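Long-range contact in oxysterol-binding protein homolog 1 (Saccharomyces cerevisiae, PDB 5H28), which carries sterols and other lipids between membranes and is targeted to the nucleus-vacuole junction by the ankyrin-repeat part present here: residues Leu32-His46 against Phe72-Ser84. Sequence-based numbering, arbitrary orientation.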
ATOM      1  N   LEU A  32      25.100  11.261 -12.571  1.00 23.70           N
ATOM      2  CA  LEU A  32      23.878  11.019 -11.814  1.00 23.18           C
ATOM      3  C   LEU A  32      23.033  12.279 -11.659  1.00 23.06           C
ATOM      4  O   LEU A  32      21.830  12.195 -11.410  1.00 22.62           O
ATOM      5  CB  LEU A  32      24.222  10.468 -10.426  1.00 23.58           C
ATOM      6  CG  LEU A  32      23.056  10.059  -9.518  1.00 22.32           C
ATOM      7  CD1 LEU A  32      22.366   8.826 -10.091  1.00 22.81           C
ATOM      8  CD2 LEU A  32      23.573   9.765  -8.115  1.00 23.21           C
ATOM      9  N   ASP A  33      23.652  13.446 -11.813  1.00 21.77           N
ATOM     10  CA  ASP A  33      22.921  14.696 -11.654  1.00 20.67           C
ATOM     11  C   ASP A  33      22.377  15.300 -12.943  1.00 19.87           C
ATOM     12  O   ASP A  33      21.985  16.465 -12.970  1.00 19.59           O
ATOM     13  CB  ASP A  33      23.788  15.724 -10.911  1.00 21.46           C
ATOM     14  CG  ASP A  33      25.047  16.096 -11.670  1.00 21.28           C
ATOM     15  OD1 ASP A  33      25.676  15.200 -12.269  1.00 21.01           O
ATOM     16  OD2 ASP A  33      25.417  17.289 -11.647  1.00 23.29           O
ATOM     17  N   ASP A  34      22.353  14.513 -14.015  1.00 18.93           N
ATOM     18  CA  ASP A  34      21.811  15.004 -15.277  1.00 18.60           C
ATOM     19  C   ASP A  34      20.312  14.721 -15.249  1.00 17.68           C
ATOM     20  O   ASP A  34      19.895  13.571 -15.117  1.00 15.77           O
ATOM     21  CB  ASP A  34      22.456  14.289 -16.467  1.00 20.79           C
ATOM     22  CG  ASP A  34      21.971  14.827 -17.801  1.00 24.40           C
ATOM     23  OD1 ASP A  34      20.754  14.755 -18.068  1.00 26.61           O
ATOM     24  OD2 ASP A  34      22.807  15.325 -18.585  1.00 26.94           O
ATOM     25  N   PRO A  35      19.482  15.768 -15.368  1.00 16.40           N
ATOM     26  CA  PRO A  35      18.023  15.626 -15.350  1.00 15.68           C
ATOM     27  C   PRO A  35      17.473  14.616 -16.355  1.00 14.97           C
ATOM     28  O   PRO A  35      16.606  13.808 -16.022  1.00 13.12           O
ATOM     29  CB  PRO A  35      17.534  17.042 -15.642  1.00 18.04           C
ATOM     30  CG  PRO A  35      18.619  17.897 -15.080  1.00 18.16           C
ATOM     31  CD  PRO A  35      19.865  17.182 -15.532  1.00 17.66           C
ATOM     32  N   ASN A  36      17.971  14.672 -17.585  1.00 15.80           N
ATOM     33  CA  ASN A  36      17.510  13.760 -18.625  1.00 15.24           C
ATOM     34  C   ASN A  36      17.843  12.322 -18.276  1.00 14.74           C
ATOM     35  O   ASN A  36      17.025  11.424 -18.477  1.00 14.09           O
ATOM     36  CB  ASN A  36      18.133  14.127 -19.971  1.00 18.02           C
ATOM     37  CG  ASN A  36      17.746  15.517 -20.424  1.00 20.08           C
ATOM     38  OD1 ASN A  36      16.575  15.894 -20.370  1.00 20.99           O
ATOM     39  ND2 ASN A  36      18.726  16.286 -20.881  1.00 21.51           N
ATOM     40  N   VAL A  37      19.047  12.107 -17.759  1.00 12.22           N
ATOM     41  CA  VAL A  37      19.479  10.774 -17.363  1.00 11.59           C
ATOM     42  C   VAL A  37      18.532  10.232 -16.301  1.00 11.24           C
ATOM     43  O   VAL A  37      18.058   9.103 -16.397  1.00 10.47           O
ATOM     44  CB  VAL A  37      20.923  10.805 -16.810  1.00 11.46           C
ATOM     45  CG1 VAL A  37      21.258   9.493 -16.113  1.00 14.26           C
ATOM     46  CG2 VAL A  37      21.901  11.056 -17.956  1.00 15.04           C
ATOM     47  N   GLN A  38      18.250  11.052 -15.294  1.00 10.13           N
ATOM     48  CA  GLN A  38      17.353  10.657 -14.217  1.00 10.66           C
ATOM     49  C   GLN A  38      15.942  10.366 -14.719  1.00  8.76           C
ATOM     50  O   GLN A  38      15.346   9.354 -14.366  1.00  8.14           O
ATOM     51  CB  GLN A  38      17.285  11.759 -13.156  1.00 12.65           C
ATOM     52  CG  GLN A  38      18.541  11.909 -12.318  1.00 16.26           C
ATOM     53  CD  GLN A  38      18.764  10.730 -11.397  1.00 20.03           C
ATOM     54  OE1 GLN A  38      17.874  10.347 -10.639  1.00 22.83           O
ATOM     55  NE2 GLN A  38      19.955  10.148 -11.455  1.00 24.11           N
ATOM     56  N   GLN A  39      15.411  11.255 -15.550  1.00  9.76           N
ATOM     57  CA  GLN A  39      14.063  11.086 -16.063  1.00 10.92           C
ATOM     58  C   GLN A  39      13.870   9.814 -16.877  1.00 10.59           C
ATOM     59  O   GLN A  39      12.836   9.154 -16.760  1.00  9.72           O
ATOM     60  CB  GLN A  39      13.665  12.314 -16.878  1.00 13.74           C
ATOM     61  CG  GLN A  39      13.458  13.541 -16.003  1.00 17.69           C
ATOM     62  CD  GLN A  39      13.258  14.810 -16.798  1.00 20.63           C
ATOM     63  OE1 GLN A  39      12.406  14.876 -17.679  1.00 23.76           O
ATOM     64  NE2 GLN A  39      14.036  15.836 -16.477  1.00 21.95           N
ATOM     65  N   VAL A  40      14.854   9.465 -17.699  1.00  8.79           N
ATOM     66  CA  VAL A  40      14.749   8.258 -18.507  1.00  8.90           C
ATOM     67  C   VAL A  40      14.908   7.009 -17.644  1.00  7.55           C
ATOM     68  O   VAL A  40      14.223   6.010 -17.867  1.00  8.48           O
ATOM     69  CB  VAL A  40      15.794   8.259 -19.644  1.00  9.00           C
ATOM     70  CG1 VAL A  40      15.803   6.910 -20.363  1.00 10.74           C
ATOM     71  CG2 VAL A  40      15.460   9.365 -20.636  1.00 10.91           C
ATOM     72  N   LEU A  41      15.806   7.061 -16.661  1.00  8.07           N
ATOM     73  CA  LEU A  41      16.011   5.922 -15.769  1.00  8.96           C
ATOM     74  C   LEU A  41      14.741   5.634 -14.972  1.00  8.69           C
ATOM     75  O   LEU A  41      14.418   4.475 -14.722  1.00  8.68           O
ATOM     76  CB  LEU A  41      17.183   6.179 -14.815  1.00 10.99           C
ATOM     77  CG  LEU A  41      18.584   6.096 -15.424  1.00 13.64           C
ATOM     78  CD1 LEU A  41      19.614   6.500 -14.380  1.00 13.96           C
ATOM     79  CD2 LEU A  41      18.854   4.683 -15.923  1.00 14.15           C
ATOM     80  N   HIS A  42      14.021   6.684 -14.575  1.00  7.37           N
ATOM     81  CA  HIS A  42      12.776   6.510 -13.827  1.00  9.09           C
ATOM     82  C   HIS A  42      11.719   5.768 -14.647  1.00  8.30           C
ATOM     83  O   HIS A  42      10.804   5.168 -14.089  1.00  9.02           O
ATOM     84  CB  HIS A  42      12.200   7.865 -13.395  1.00 11.31           C
ATOM     85  CG  HIS A  42      12.740   8.368 -12.092  1.00 16.22           C
ATOM     86  ND1 HIS A  42      14.000   8.909 -11.965  1.00 19.71           N
ATOM     87  CD2 HIS A  42      12.193   8.392 -10.854  1.00 18.94           C
ATOM     88  CE1 HIS A  42      14.209   9.243 -10.704  1.00 18.73           C
ATOM     89  NE2 HIS A  42      13.128   8.939 -10.008  1.00 21.52           N
ATOM     90  N   LEU A  43      11.841   5.812 -15.970  1.00  8.27           N
ATOM     91  CA  LEU A  43      10.879   5.132 -16.833  1.00  7.86           C
ATOM     92  C   LEU A  43      11.426   3.829 -17.401  1.00  7.13           C
ATOM     93  O   LEU A  43      10.778   3.182 -18.219  1.00  6.88           O
ATOM     94  CB  LEU A  43      10.456   6.051 -17.984  1.00  8.82           C
ATOM     95  CG  LEU A  43       9.630   7.276 -17.584  1.00  8.97           C
ATOM     96  CD1 LEU A  43       9.493   8.211 -18.774  1.00 11.13           C
ATOM     97  CD2 LEU A  43       8.262   6.841 -17.085  1.00  9.92           C
ATOM     98  N   MET A  44      12.613   3.428 -16.952  1.00  6.43           N
ATOM     99  CA  MET A  44      13.216   2.207 -17.461  1.00  7.31           C
ATOM    100  C   MET A  44      12.362   0.957 -17.277  1.00  6.87           C
ATOM    101  O   MET A  44      12.268   0.134 -18.187  1.00  5.99           O
ATOM    102  CB  MET A  44      14.595   1.994 -16.837  1.00  6.78           C
ATOM    103  CG  MET A  44      15.270   0.694 -17.275  1.00  5.94           C
ATOM    104  SD  MET A  44      17.032   0.654 -16.895  1.00 10.32           S
ATOM    105  CE  MET A  44      16.998   0.905 -15.125  1.00  8.18           C
ATOM    106  N   LEU A  45      11.736   0.808 -16.114  1.00  5.23           N
ATOM    107  CA  LEU A  45      10.904  -0.366 -15.887  1.00  6.23           C
ATOM    108  C   LEU A  45       9.699  -0.362 -16.830  1.00  5.48           C
ATOM    109  O   LEU A  45       9.273  -1.421 -17.294  1.00  6.29           O
ATOM    110  CB  LEU A  45      10.453  -0.442 -14.425  1.00  7.66           C
ATOM    111  CG  LEU A  45       9.722  -1.731 -14.034  1.00  8.37           C
ATOM    112  CD1 LEU A  45      10.566  -2.945 -14.406  1.00  9.60           C
ATOM    113  CD2 LEU A  45       9.436  -1.715 -12.538  1.00  9.61           C
ATOM    114  N   HIS A  46       9.154   0.820 -17.117  1.00  6.10           N
ATOM    115  CA  HIS A  46       8.029   0.919 -18.046  1.00  6.25           C
ATOM    116  C   HIS A  46       8.482   0.408 -19.408  1.00  6.28           C
ATOM    117  O   HIS A  46       7.815  -0.413 -20.037  1.00  6.72           O
ATOM    118  CB  HIS A  46       7.577   2.374 -18.228  1.00  6.54           C
ATOM    119  CG  HIS A  46       6.722   2.898 -17.118  1.00  6.61           C
ATOM    120  ND1 HIS A  46       7.219   3.208 -15.870  1.00  6.76           N
ATOM    121  CD2 HIS A  46       5.402   3.198 -17.081  1.00  7.53           C
ATOM    122  CE1 HIS A  46       6.243   3.678 -15.115  1.00  5.85           C
ATOM    123  NE2 HIS A  46       5.129   3.683 -15.827  1.00  6.20           N
ATOM    124  N   PHE A  72      25.291   0.689  -8.010  1.00 20.30           N
ATOM    125  CA  PHE A  72      26.011   1.675  -8.815  1.00 22.15           C
ATOM    126  C   PHE A  72      25.047   2.688  -9.428  1.00 22.43           C
ATOM    127  O   PHE A  72      25.402   3.849  -9.648  1.00 23.70           O
ATOM    128  CB  PHE A  72      26.801   0.980  -9.935  1.00 24.51           C
ATOM    129  CG  PHE A  72      26.021   0.797 -11.217  1.00 25.99           C
ATOM    130  CD1 PHE A  72      25.808   1.873 -12.082  1.00 26.64           C
ATOM    131  CD2 PHE A  72      25.483  -0.440 -11.551  1.00 27.46           C
ATOM    132  CE1 PHE A  72      25.074   1.720 -13.251  1.00 26.56           C
ATOM    133  CE2 PHE A  72      24.744  -0.602 -12.723  1.00 28.39           C
ATOM    134  CZ  PHE A  72      24.540   0.477 -13.571  1.00 27.63           C
ATOM    135  N   LEU A  73      23.831   2.229  -9.713  1.00 21.37           N
ATOM    136  CA  LEU A  73      22.806   3.073 -10.321  1.00 19.45           C
ATOM    137  C   LEU A  73      22.520   4.290  -9.451  1.00 19.36           C
ATOM    138  O   LEU A  73      22.203   5.366  -9.957  1.00 18.08           O
ATOM    139  CB  LEU A  73      21.514   2.275 -10.528  1.00 18.58           C
ATOM    140  CG  LEU A  73      20.483   2.930 -11.453  1.00 17.65           C
ATOM    141  CD1 LEU A  73      21.015   2.906 -12.879  1.00 19.49           C
ATOM    142  CD2 LEU A  73      19.151   2.201 -11.372  1.00 17.90           C
ATOM    143  N   ASN A  74      22.638   4.106  -8.139  1.00 18.82           N
ATOM    144  CA  ASN A  74      22.402   5.172  -7.174  1.00 18.58           C
ATOM    145  C   ASN A  74      21.032   5.822  -7.294  1.00 17.26           C
ATOM    146  O   ASN A  74      20.877   7.033  -7.121  1.00 17.21           O
ATOM    147  CB  ASN A  74      23.499   6.230  -7.272  1.00 19.65           C
ATOM    148  CG  ASN A  74      24.826   5.722  -6.755  1.00 21.50           C
ATOM    149  OD1 ASN A  74      24.883   5.073  -5.709  1.00 22.69           O
ATOM    150  ND2 ASN A  74      25.899   6.016  -7.475  1.00 23.33           N
ATOM    151  N   ILE A  75      20.042   4.994  -7.592  1.00 16.79           N
ATOM    152  CA  ILE A  75      18.660   5.428  -7.710  1.00 16.69           C
ATOM    153  C   ILE A  75      17.821   4.217  -7.363  1.00 14.60           C
ATOM    154  O   ILE A  75      18.060   3.129  -7.884  1.00 15.76           O
ATOM    155  CB  ILE A  75      18.274   5.825  -9.151  1.00 18.03           C
ATOM    156  CG1 ILE A  75      19.162   6.957  -9.660  1.00 20.35           C
ATOM    157  CG2 ILE A  75      16.811   6.252  -9.186  1.00 19.46           C
ATOM    158  CD1 ILE A  75      18.865   7.350 -11.096  1.00 22.27           C
ATOM    159  N   HIS A  76      16.856   4.383  -6.473  1.00 11.82           N
ATOM    160  CA  HIS A  76      15.991   3.264  -6.158  1.00 10.07           C
ATOM    161  C   HIS A  76      14.735   3.406  -6.991  1.00 11.45           C
ATOM    162  O   HIS A  76      13.881   4.258  -6.730  1.00 13.70           O
ATOM    163  CB  HIS A  76      15.673   3.215  -4.665  1.00  9.95           C
ATOM    164  CG  HIS A  76      16.804   2.685  -3.842  1.00 12.00           C
ATOM    165  ND1 HIS A  76      17.632   3.499  -3.098  1.00 13.96           N
ATOM    166  CD2 HIS A  76      17.288   1.429  -3.702  1.00 12.68           C
ATOM    167  CE1 HIS A  76      18.576   2.765  -2.537  1.00 13.93           C
ATOM    168  NE2 HIS A  76      18.390   1.506  -2.886  1.00 12.87           N
ATOM    169  N   LEU A  77      14.650   2.574  -8.024  1.00  8.55           N
ATOM    170  CA  LEU A  77      13.515   2.591  -8.927  1.00  8.32           C
ATOM    171  C   LEU A  77      12.233   2.290  -8.177  1.00  7.88           C
ATOM    172  O   LEU A  77      12.189   1.411  -7.310  1.00  9.25           O
ATOM    173  CB  LEU A  77      13.725   1.576 -10.051  1.00  8.64           C
ATOM    174  CG  LEU A  77      15.013   1.783 -10.855  1.00  9.07           C
ATOM    175  CD1 LEU A  77      15.077   0.760 -11.974  1.00 11.30           C
ATOM    176  CD2 LEU A  77      15.061   3.204 -11.420  1.00 11.03           C
ATOM    177  N   ASP A  78      11.196   3.046  -8.510  1.00  8.03           N
ATOM    178  CA  ASP A  78       9.889   2.903  -7.893  1.00  7.43           C
ATOM    179  C   ASP A  78       9.084   1.900  -8.709  1.00  7.46           C
ATOM    180  O   ASP A  78       8.816   2.117  -9.890  1.00  7.00           O
ATOM    181  CB  ASP A  78       9.181   4.259  -7.884  1.00  8.05           C
ATOM    182  CG  ASP A  78       7.895   4.245  -7.085  1.00  9.58           C
ATOM    183  OD1 ASP A  78       7.417   3.148  -6.726  1.00  8.83           O
ATOM    184  OD2 ASP A  78       7.359   5.341  -6.824  1.00 11.21           O
ATOM    185  N   LEU A  79       8.709   0.794  -8.082  1.00  7.45           N
ATOM    186  CA  LEU A  79       7.932  -0.229  -8.761  1.00  8.04           C
ATOM    187  C   LEU A  79       6.586   0.353  -9.190  1.00  7.21           C
ATOM    188  O   LEU A  79       5.959  -0.126 -10.134  1.00  8.24           O
ATOM    189  CB  LEU A  79       7.714  -1.410  -7.814  1.00 10.79           C
ATOM    190  CG  LEU A  79       7.630  -2.810  -8.415  1.00 14.89           C
ATOM    191  CD1 LEU A  79       8.878  -3.094  -9.235  1.00 10.63           C
ATOM    192  CD2 LEU A  79       7.488  -3.825  -7.289  1.00 12.20           C
ATOM    193  N   ASN A  80       6.163   1.410  -8.500  1.00  6.86           N
ATOM    194  CA  ASN A  80       4.887   2.056  -8.765  1.00  6.50           C
ATOM    195  C   ASN A  80       5.002   3.431  -9.415  1.00  6.09           C
ATOM    196  O   ASN A  80       4.100   4.260  -9.292  1.00  7.80           O
ATOM    197  CB  ASN A  80       4.112   2.150  -7.454  1.00  7.17           C
ATOM    198  CG  ASN A  80       4.093   0.832  -6.714  1.00  6.22           C
ATOM    199  OD1 ASN A  80       3.593  -0.167  -7.228  1.00  8.16           O
ATOM    200  ND2 ASN A  80       4.652   0.815  -5.508  1.00  9.01           N
ATOM    201  N   GLU A  81       6.116   3.661 -10.107  1.00  6.18           N
ATOM    202  CA  GLU A  81       6.364   4.919 -10.813  1.00  5.52           C
ATOM    203  C   GLU A  81       5.214   5.218 -11.774  1.00  6.40           C
ATOM    204  O   GLU A  81       4.790   4.344 -12.522  1.00  5.84           O
ATOM    205  CB  GLU A  81       7.662   4.800 -11.618  1.00  7.06           C
ATOM    206  CG  GLU A  81       8.034   6.020 -12.462  1.00  7.88           C
ATOM    207  CD  GLU A  81       8.735   7.099 -11.661  1.00 12.78           C
ATOM    208  OE1 GLU A  81       9.426   6.751 -10.681  1.00 13.00           O
ATOM    209  OE2 GLU A  81       8.611   8.291 -12.022  1.00 14.66           O
ATOM    210  N   ARG A  82       4.713   6.449 -11.765  1.00  5.80           N
ATOM    211  CA  ARG A  82       3.631   6.821 -12.674  1.00  6.93           C
ATOM    212  C   ARG A  82       4.185   7.660 -13.822  1.00  7.46           C
ATOM    213  O   ARG A  82       4.947   8.606 -13.589  1.00  8.59           O
ATOM    214  CB  ARG A  82       2.549   7.619 -11.930  1.00  9.32           C
ATOM    215  CG  ARG A  82       1.825   6.828 -10.844  1.00 10.57           C
ATOM    216  CD  ARG A  82       0.799   7.667 -10.080  1.00 12.99           C
ATOM    217  NE  ARG A  82      -0.472   7.844 -10.787  1.00 14.57           N
ATOM    218  CZ  ARG A  82      -0.900   9.003 -11.280  1.00 15.72           C
ATOM    219  NH1 ARG A  82      -0.157  10.094 -11.154  1.00 17.81           N
ATOM    220  NH2 ARG A  82      -2.087   9.080 -11.871  1.00 13.21           N
ATOM    221  N   ASP A  83       3.821   7.310 -15.056  1.00  7.59           N
ATOM    222  CA  ASP A  83       4.276   8.075 -16.213  1.00  7.68           C
ATOM    223  C   ASP A  83       3.332   9.255 -16.448  1.00  7.82           C
ATOM    224  O   ASP A  83       2.488   9.546 -15.599  1.00  8.29           O
ATOM    225  CB  ASP A  83       4.384   7.191 -17.472  1.00  9.31           C
ATOM    226  CG  ASP A  83       3.065   6.550 -17.883  1.00  9.76           C
ATOM    227  OD1 ASP A  83       1.986   7.079 -17.554  1.00  6.52           O
ATOM    228  OD2 ASP A  83       3.120   5.508 -18.578  1.00 10.12           O
ATOM    229  N   SER A  84       3.470   9.933 -17.583  1.00  7.74           N
ATOM    230  CA  SER A  84       2.627  11.093 -17.862  1.00  8.65           C
ATOM    231  C   SER A  84       1.134  10.789 -17.976  1.00  9.16           C
ATOM    232  O   SER A  84       0.313  11.704 -17.920  1.00 11.69           O
ATOM    233  CB  SER A  84       3.113  11.818 -19.122  1.00  9.95           C
ATOM    234  OG  SER A  84       3.005  11.000 -20.268  1.00 12.78           O
TER
HETATM  235  O   HOH W   1      19.582   9.435  -7.742  1.00 14.67           O
HETATM  236  O   HOH W   2      11.428   4.850 -10.737  1.00  9.36           O
HETATM  237  O   HOH W   3      10.527   2.505 -12.072  1.00 11.65           O
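Leu73 begins the contact, its CD1 lying 4.1 Å from CD2 of Leu41. At Asn74 the CB meets CD2 of Leu32, the two side chains crossing at about a right angle. Ile75 CD1 lies 3.5 Å from Leu41 CD1 and against the Gln38 side-chain amide. Leu32 CD1 touches Ile75 CG1, the two side chains running past each other in opposite directions. CG of Leu77 is anti to its carbonyl carbon (chi1 -57°). This places CD1 3.7 Å from Met44 CE and CD2 against Leu41 O; Trp64 of helix 54-64 touches Met44 and Leu77. Leu79 CD1 then packs on Leu45 CD2. The Glu81 chain bends at chi2 (82°) and brings OE1 to the edge of the His42 ring, 3.2 Å from CD2. With an alanine at Glu81 the carboxylate goes, and the His42 ring edge would probably lose its oxygen neighbour. Glu81 O sits at the His46 ring edge, 3.0 Å from CE1, while His46 NE2 bonds to Asn87 O. Asp83 CB rests on Leu43 CD2, and its OD1 accepts from Asn85 N. The loop between helices 54-64 and 89-95 thus packs on helix 35-42 and the start of helix 44-51, around the predicted first ankyrin repeat. No direct hydrogen bond joins the segments; apolar side chains and histidine C-H edges against Glu81 oxygens carry the contact, and water reaches across only weakly.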